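Local coordinates for protein TetR family transcriptional regulator (Streptomyces coelicolor, PDB 6SRN) that probably represses transcription as a TetR-family DNA-binding regulator and binds a furan carboxylic acid hormone in its C-terminal domain, linking antibiotic production to hormone signalling, at residues V145-T148 and H149-E152; E199-Q202 and E203-E206; V59-K63 and G64-F68. All coordinates share one frame; numbering follows the deposited sequence.

Contact 1: V145-T148 and H149-E152. With LUB (4-(Hydroxymethyl)-2-propylfuran-3-carboxylic acid), chain B.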
# COMPACT_ATOMS: atom_id res chain seq x y z
N VAL A 145 10.00 -8.20 -0.05
CA VAL A 145 11.12 -8.87 0.58
C VAL A 145 12.47 -8.53 -0.07
O VAL A 145 13.47 -8.44 0.61
CB VAL A 145 10.91 -10.37 0.73
CG1 VAL A 145 9.68 -10.70 1.55
CG2 VAL A 145 10.81 -11.01 -0.60
N ASP A 146 12.50 -8.30 -1.39
CA ASP A 146 13.77 -7.95 -2.05
C ASP A 146 14.30 -6.60 -1.57
O ASP A 146 15.46 -6.48 -1.24
CB ASP A 146 13.59 -7.95 -3.57
CG ASP A 146 13.34 -9.33 -4.14
OD1 ASP A 146 14.11 -10.25 -3.74
OD2 ASP A 146 12.37 -9.52 -4.93
N TRP A 147 13.42 -5.61 -1.49
CA TRP A 147 13.84 -4.29 -1.05
C TRP A 147 14.18 -4.33 0.44
O TRP A 147 15.10 -3.69 0.86
CB TRP A 147 12.75 -3.25 -1.31
CG TRP A 147 12.88 -2.54 -2.64
CD1 TRP A 147 12.23 -2.84 -3.83
CD2 TRP A 147 13.67 -1.39 -2.90
NE1 TRP A 147 12.60 -1.92 -4.81
CE2 TRP A 147 13.52 -1.06 -4.28
CE3 TRP A 147 14.54 -0.62 -2.12
CZ2 TRP A 147 14.14 0.08 -4.82
CZ3 TRP A 147 15.16 0.46 -2.68
CH2 TRP A 147 14.97 0.78 -4.00
N THR A 148 13.44 -5.11 1.22
CA THR A 148 13.76 -5.22 2.63
C THR A 148 15.16 -5.78 2.84
O THR A 148 15.93 -5.18 3.60
CB THR A 148 12.67 -6.00 3.38
OG1 THR A 148 11.40 -5.38 3.16
CG2 THR A 148 12.96 -6.03 4.89
N HIS A 149 15.47 -6.86 2.14
CA HIS A 149 16.81 -7.47 2.21
C HIS A 149 17.88 -6.54 1.70
O HIS A 149 18.99 -6.44 2.29
CB HIS A 149 16.82 -8.80 1.45
CG HIS A 149 16.33 -9.94 2.28
ND1 HIS A 149 15.44 -10.89 1.82
CD2 HIS A 149 16.61 -10.28 3.56
CE1 HIS A 149 15.22 -11.77 2.78
NE2 HIS A 149 15.90 -11.41 3.85
N LEU A 150 17.57 -5.83 0.63
CA LEU A 150 18.52 -4.89 0.06
C LEU A 150 18.91 -3.79 1.04
O LEU A 150 20.09 -3.53 1.25
CB LEU A 150 17.97 -4.32 -1.27
CG LEU A 150 18.90 -3.42 -2.06
CD1 LEU A 150 20.18 -4.13 -2.48
CD2 LEU A 150 18.17 -2.90 -3.28
N LEU A 151 17.95 -3.18 1.70
CA LEU A 151 18.21 -2.03 2.59
C LEU A 151 18.75 -2.43 3.96
O LEU A 151 19.41 -1.67 4.66
CB LEU A 151 16.92 -1.22 2.80
CG LEU A 151 16.34 -0.54 1.54
CD1 LEU A 151 15.17 0.34 1.92
CD2 LEU A 151 17.40 0.25 0.79
N GLU A 152 18.45 -3.64 4.39
CA GLU A 152 18.92 -4.08 5.69
C GLU A 152 20.46 -3.99 5.84
O GLU A 152 20.98 -3.71 6.92
CB GLU A 152 18.46 -5.54 5.86
CG GLU A 152 18.13 -5.96 7.24
CD GLU A 152 17.52 -7.37 7.23
OE1 GLU A 152 17.55 -8.11 6.18
OE2 GLU A 152 16.97 -7.72 8.26
C2 LUB B . 7.72 -1.23 -3.33
C4 LUB B . 6.29 -2.35 -4.64
C5 LUB B . 6.02 -1.05 -4.76
C6 LUB B . 8.59 -0.78 -2.22
O11 LUB B . 8.99 -3.73 -2.58
C9 LUB B . 7.94 -3.77 -3.27
O10 LUB B . 7.38 -4.88 -3.58
C3 LUB B . 7.29 -2.55 -3.70
C12 LUB B . 5.63 -3.37 -5.55
O13 LUB B . 5.06 -4.42 -4.74
O1 LUB B . 6.80 -0.32 -3.86
C7 LUB B . 9.81 -0.09 -2.85
C8 LUB B . 10.80 0.37 -1.81
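The backbone N of Leu-150 donates to Asp-146 O at 2.9 Å, with an N-H...O angle of 154°. This i to i+4 bond and the matching ones from His-149, Leu-151 and Glu-152 define the first turns of helix 145-161. Against this frame Trp-147 carries the ligand contact of these two segments. One face of its indole carries the end of the ligand's propyl chain: LUB C8 lies 3.5 Å from Trp-147 CD2, offset toward the rim of the ring. Over the opposite face comes Leu-150, whose CD2 is 4.4 Å from Trp-147 CE3, a looser apolar contact. Leu-151 instead meets the indole at its edge, its CG near the ring plane and 4.1 Å from Trp-147 CE3; with CG anti to its own carbonyl carbon (chi1 -64°), the side chain is turned back over Trp-147 O. Trp-88 and helices 73-86, 102-119 and 170-192 enclose the indole further. On another side of the helix, Thr-148 OG1 is hydrogen-bonded to Tyr-144 O. The ligand is also hydrogen-bonded to Tyr-85 OH and Tyr-144 N; its O11 lies 3.6 Å from Trp-147 CD1, but carbon contacts dominate, consistent with apolar packing of the propyl tail.

Contact 2: E199-Q202 and E203-E206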
# COMPACT_ATOMS: atom_id res chain seq x y z
N GLU A 199 6.91 15.14 -3.46
CA GLU A 199 6.50 15.89 -2.28
C GLU A 199 6.00 14.98 -1.19
O GLU A 199 6.18 15.30 -0.01
CB GLU A 199 5.36 16.85 -2.67
CG GLU A 199 5.65 17.87 -3.72
CD GLU A 199 5.09 17.44 -5.07
OE1 GLU A 199 5.73 16.56 -5.60
OE2 GLU A 199 4.03 17.95 -5.60
N ARG A 200 5.24 13.95 -1.56
CA ARG A 200 4.69 13.03 -0.57
C ARG A 200 5.83 12.27 0.09
O ARG A 200 5.81 12.02 1.30
CB ARG A 200 3.67 12.09 -1.23
CG ARG A 200 2.47 12.76 -1.89
CD ARG A 200 1.49 13.39 -0.90
NE ARG A 200 1.97 14.63 -0.32
CZ ARG A 200 1.98 15.80 -0.94
NH1 ARG A 200 1.49 15.95 -2.19
NH2 ARG A 200 2.48 16.84 -0.31
N TRP A 201 6.81 11.84 -0.70
CA TRP A 201 7.99 11.16 -0.13
C TRP A 201 8.81 12.10 0.76
O TRP A 201 9.16 11.71 1.83
CB TRP A 201 8.84 10.51 -1.22
CG TRP A 201 10.04 9.80 -0.66
CD1 TRP A 201 11.33 10.01 -1.05
CD2 TRP A 201 10.07 8.86 0.43
NE1 TRP A 201 12.15 9.22 -0.30
CE2 TRP A 201 11.43 8.51 0.62
CE3 TRP A 201 9.10 8.26 1.24
CZ2 TRP A 201 11.84 7.61 1.61
CZ3 TRP A 201 9.51 7.39 2.25
CH2 TRP A 201 10.88 7.05 2.40
N GLN A 202 9.01 13.33 0.33
CA GLN A 202 9.78 14.27 1.15
C GLN A 202 9.20 14.42 2.53
O GLN A 202 9.92 14.37 3.52
CB GLN A 202 9.87 15.62 0.48
CG GLN A 202 10.63 16.69 1.29
CD GLN A 202 11.93 16.16 1.91
OE1 GLN A 202 12.77 15.59 1.22
NE2 GLN A 202 12.10 16.37 3.24
N GLU A 203 7.89 14.59 2.62
CA GLU A 203 7.33 14.88 3.94
C GLU A 203 7.35 13.65 4.85
O GLU A 203 7.48 13.78 6.05
CB GLU A 203 5.93 15.48 3.80
CG GLU A 203 4.86 14.57 3.28
CD GLU A 203 3.63 15.28 2.73
OE1 GLU A 203 3.55 16.54 2.52
OE2 GLU A 203 2.68 14.51 2.47
N LEU A 204 7.20 12.47 4.29
CA LEU A 204 7.24 11.24 5.08
C LEU A 204 8.71 10.87 5.42
O LEU A 204 8.98 10.50 6.56
CB LEU A 204 6.59 10.10 4.27
CG LEU A 204 6.77 8.67 4.81
CD1 LEU A 204 6.19 8.55 6.19
CD2 LEU A 204 6.10 7.68 3.84
N ARG A 205 9.60 10.93 4.45
CA ARG A 205 11.05 10.68 4.62
C ARG A 205 11.62 11.58 5.71
O ARG A 205 12.43 11.14 6.55
CB ARG A 205 11.66 10.97 3.28
CG ARG A 205 13.11 10.91 2.99
CD ARG A 205 13.15 11.70 1.69
NE ARG A 205 13.83 12.96 1.87
CZ ARG A 205 15.11 13.05 2.16
NH1 ARG A 205 15.85 11.95 2.32
NH2 ARG A 205 15.66 14.23 2.28
N GLU A 206 11.17 12.83 5.76
CA GLU A 206 11.70 13.73 6.79
C GLU A 206 11.42 13.16 8.19
O GLU A 206 12.31 13.16 9.09
CB GLU A 206 11.15 15.15 6.62
CG GLU A 206 11.87 16.19 7.49
CD GLU A 206 11.43 16.24 8.94
OE1 GLU A 206 10.29 15.85 9.32
OE2 GLU A 206 12.26 16.75 9.76
O HOH W 1 3.27 11.79 2.70
O HOH W 2 14.90 9.59 0.22
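Arg-200 and Glu-203 run side by side and point the same way, their guanidinium and carboxylate planes 46° apart. The arginine grips side-on: NE donates to Glu-203 OE2 at 2.9 Å and NH2 to Glu-203 OE1 at 3.0 Å. Both acceptors lie in the guanidinium plane, yet both are met from above the carboxylate plane, so the salt bridge is bidentate but not coplanar. Glu-203 CG sits between its backbone N and carbonyl carbon (chi1 68°), which swings the acid back toward Arg-200. A water links OE2 to Arg-200 O, and OE2 also pairs with Arg-175 of the second subunit.

Arg-205 crosses Trp-201 at about a right angle. Its CB stands over the six-membered ring, 3.7 Å from the centroid, a CH-pi contact, and its CD continues over the same indole to 3.3 Å from Trp-201 NE1. Arg-205 NE donates to Gln-202 OE1 at 2.9 Å, from above the amide plane; Glu-107 holds NH1 in a salt bridge. Leu-204 CD2 reaches the indole edge, 3.8 Å from Trp-201 CZ3. Pairing at i+3 and i+4 is typical of an alpha-helix; burial of Trp-201 and Leu-204 against exposed Glu-199 and Gln-202 makes this C-terminal helix at the dimer interface amphipathic.

Contact 3: V59-K63 and G64-F68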
# COMPACT_ATOMS: atom_id res chain seq x y z
N VAL A 59 5.56 -3.53 -30.21
CA VAL A 59 6.99 -3.65 -30.31
C VAL A 59 7.48 -3.92 -31.73
O VAL A 59 8.66 -3.67 -32.01
CB VAL A 59 7.56 -4.66 -29.32
CG1 VAL A 59 7.36 -6.08 -29.81
CG2 VAL A 59 9.01 -4.35 -29.00
N GLY A 60 6.60 -4.39 -32.63
CA GLY A 60 6.91 -4.53 -34.03
C GLY A 60 6.96 -5.95 -34.58
O GLY A 60 7.24 -6.18 -35.76
N MET A 61 6.61 -6.93 -33.76
CA MET A 61 6.94 -8.29 -34.15
C MET A 61 5.70 -9.19 -34.10
O MET A 61 4.63 -8.76 -33.68
CB MET A 61 8.17 -8.75 -33.35
CG MET A 61 7.99 -8.85 -31.87
SD MET A 61 9.54 -8.77 -30.95
CE MET A 61 10.21 -10.38 -31.44
N THR A 62 5.78 -10.40 -34.66
CA THR A 62 4.65 -11.34 -34.59
C THR A 62 4.53 -11.91 -33.19
O THR A 62 5.50 -11.95 -32.43
CB THR A 62 4.84 -12.55 -35.54
OG1 THR A 62 6.02 -13.27 -35.15
CG2 THR A 62 4.93 -12.09 -37.01
N LYS A 63 3.34 -12.39 -32.85
CA LYS A 63 3.14 -13.05 -31.54
C LYS A 63 4.09 -14.23 -31.39
O LYS A 63 4.65 -14.44 -30.30
CB LYS A 63 1.71 -13.55 -31.33
CG LYS A 63 0.65 -12.50 -31.03
CD LYS A 63 -0.73 -13.14 -30.76
CE LYS A 63 -0.83 -13.83 -29.39
NZ LYS A 63 -2.17 -14.40 -29.06
N GLY A 64 4.22 -15.05 -32.44
CA GLY A 64 5.12 -16.22 -32.38
C GLY A 64 6.55 -15.84 -32.08
O GLY A 64 7.23 -16.49 -31.28
N ALA A 65 7.01 -14.74 -32.65
CA ALA A 65 8.34 -14.25 -32.31
C ALA A 65 8.47 -13.76 -30.84
O ALA A 65 9.47 -13.99 -30.15
CB ALA A 65 8.75 -13.16 -33.29
N VAL A 66 7.44 -13.06 -30.32
CA VAL A 66 7.43 -12.71 -28.92
C VAL A 66 7.44 -13.92 -27.98
O VAL A 66 8.13 -13.93 -26.95
CB VAL A 66 6.23 -11.80 -28.56
CG1 VAL A 66 6.14 -11.51 -27.07
CG2 VAL A 66 6.29 -10.49 -29.30
N TYR A 67 6.67 -14.95 -28.33
CA TYR A 67 6.58 -16.15 -27.50
C TYR A 67 7.92 -16.89 -27.40
O TYR A 67 8.14 -17.61 -26.43
CB TYR A 67 5.49 -17.09 -28.03
CG TYR A 67 4.04 -16.70 -27.71
CD1 TYR A 67 3.66 -16.21 -26.47
CD2 TYR A 67 3.07 -16.85 -28.67
CE1 TYR A 67 2.34 -15.89 -26.19
CE2 TYR A 67 1.73 -16.53 -28.41
CZ TYR A 67 1.39 -16.03 -27.17
OH TYR A 67 0.05 -15.73 -26.92
N PHE A 68 8.81 -16.69 -28.37
CA PHE A 68 10.16 -17.24 -28.24
C PHE A 68 10.85 -16.69 -26.99
O PHE A 68 11.46 -17.43 -26.25
CB PHE A 68 11.01 -16.94 -29.45
CG PHE A 68 12.45 -17.33 -29.28
CD1 PHE A 68 12.82 -18.68 -29.21
CD2 PHE A 68 13.45 -16.37 -29.24
CE1 PHE A 68 14.15 -19.04 -29.10
CE2 PHE A 68 14.78 -16.72 -29.12
CZ PHE A 68 15.14 -18.07 -29.06
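The turn and the start of the second helix of the predicted helix-turn-helix motif, the DNA-binding element of TetR-family regulators, meet through Thr-62 and Ala-65. Thr-62 is the N-cap of helix 63-69: its OG1 accepts from Ala-65 N at 3.1 Å, with an N-H...O angle of 156°. The hydroxyl is placed for this by a chi1 of 61°, which sets OG1 between the backbone N and the carbonyl carbon, facing the first turn. Thr-62 O also takes part, accepting from Val-66 N at 3.1 Å, and Lys-63 O accepts from Tyr-67 N at 2.9 Å. The helix thus begins with one side-chain cap and two main-chain bonds.

The side chain of Met-61 crosses that of Val-66 at about a right angle, and Met-61 CG presses on Val-66 CG2 at 3.5 Å, tighter than usual for two carbons. The bend at chi3 (-70°) brings the Met-61 methyl CE over to Ala-65 CB, 3.6 Å away. Met-61 and Val-66 both also touch Ile-34 of helix 31-49, and Val-66 packs on Val-52 and Ala-56 of helix 52-59, so this small hydrophobic cluster ties the motif's two helices to the helix before them. Beside helix 52-59, the side chains of Lys-63 and Tyr-67 lie alongside each other and point the same way, and Lys-63 CE comes 3.2 Å from Tyr-67 OH.

Overall arrangement
Contacts 1 and 2 both belong to the C-terminal ligand-binding region, their centres about 20 Å apart and their nearest atoms about 8 Å apart, without touching. Contact 1 meets the bound hormone directly through Trp-147, whereas contact 2 lies one layer out: the side chain of Trp-201 is about 8 Å from the ligand and meets Phe-181, itself a pocket residue, edge-to-face. Helix 170-192 adjoins both contacts. Contact 3, in the predicted DNA-binding motif, is on the opposite side of the chain's centre, about 34 Å from contact 1 and 42 Å from contact 2, centre to centre. Any hormone effect on DNA binding must therefore be relayed over distance, probably through intervening helices such as 73-86.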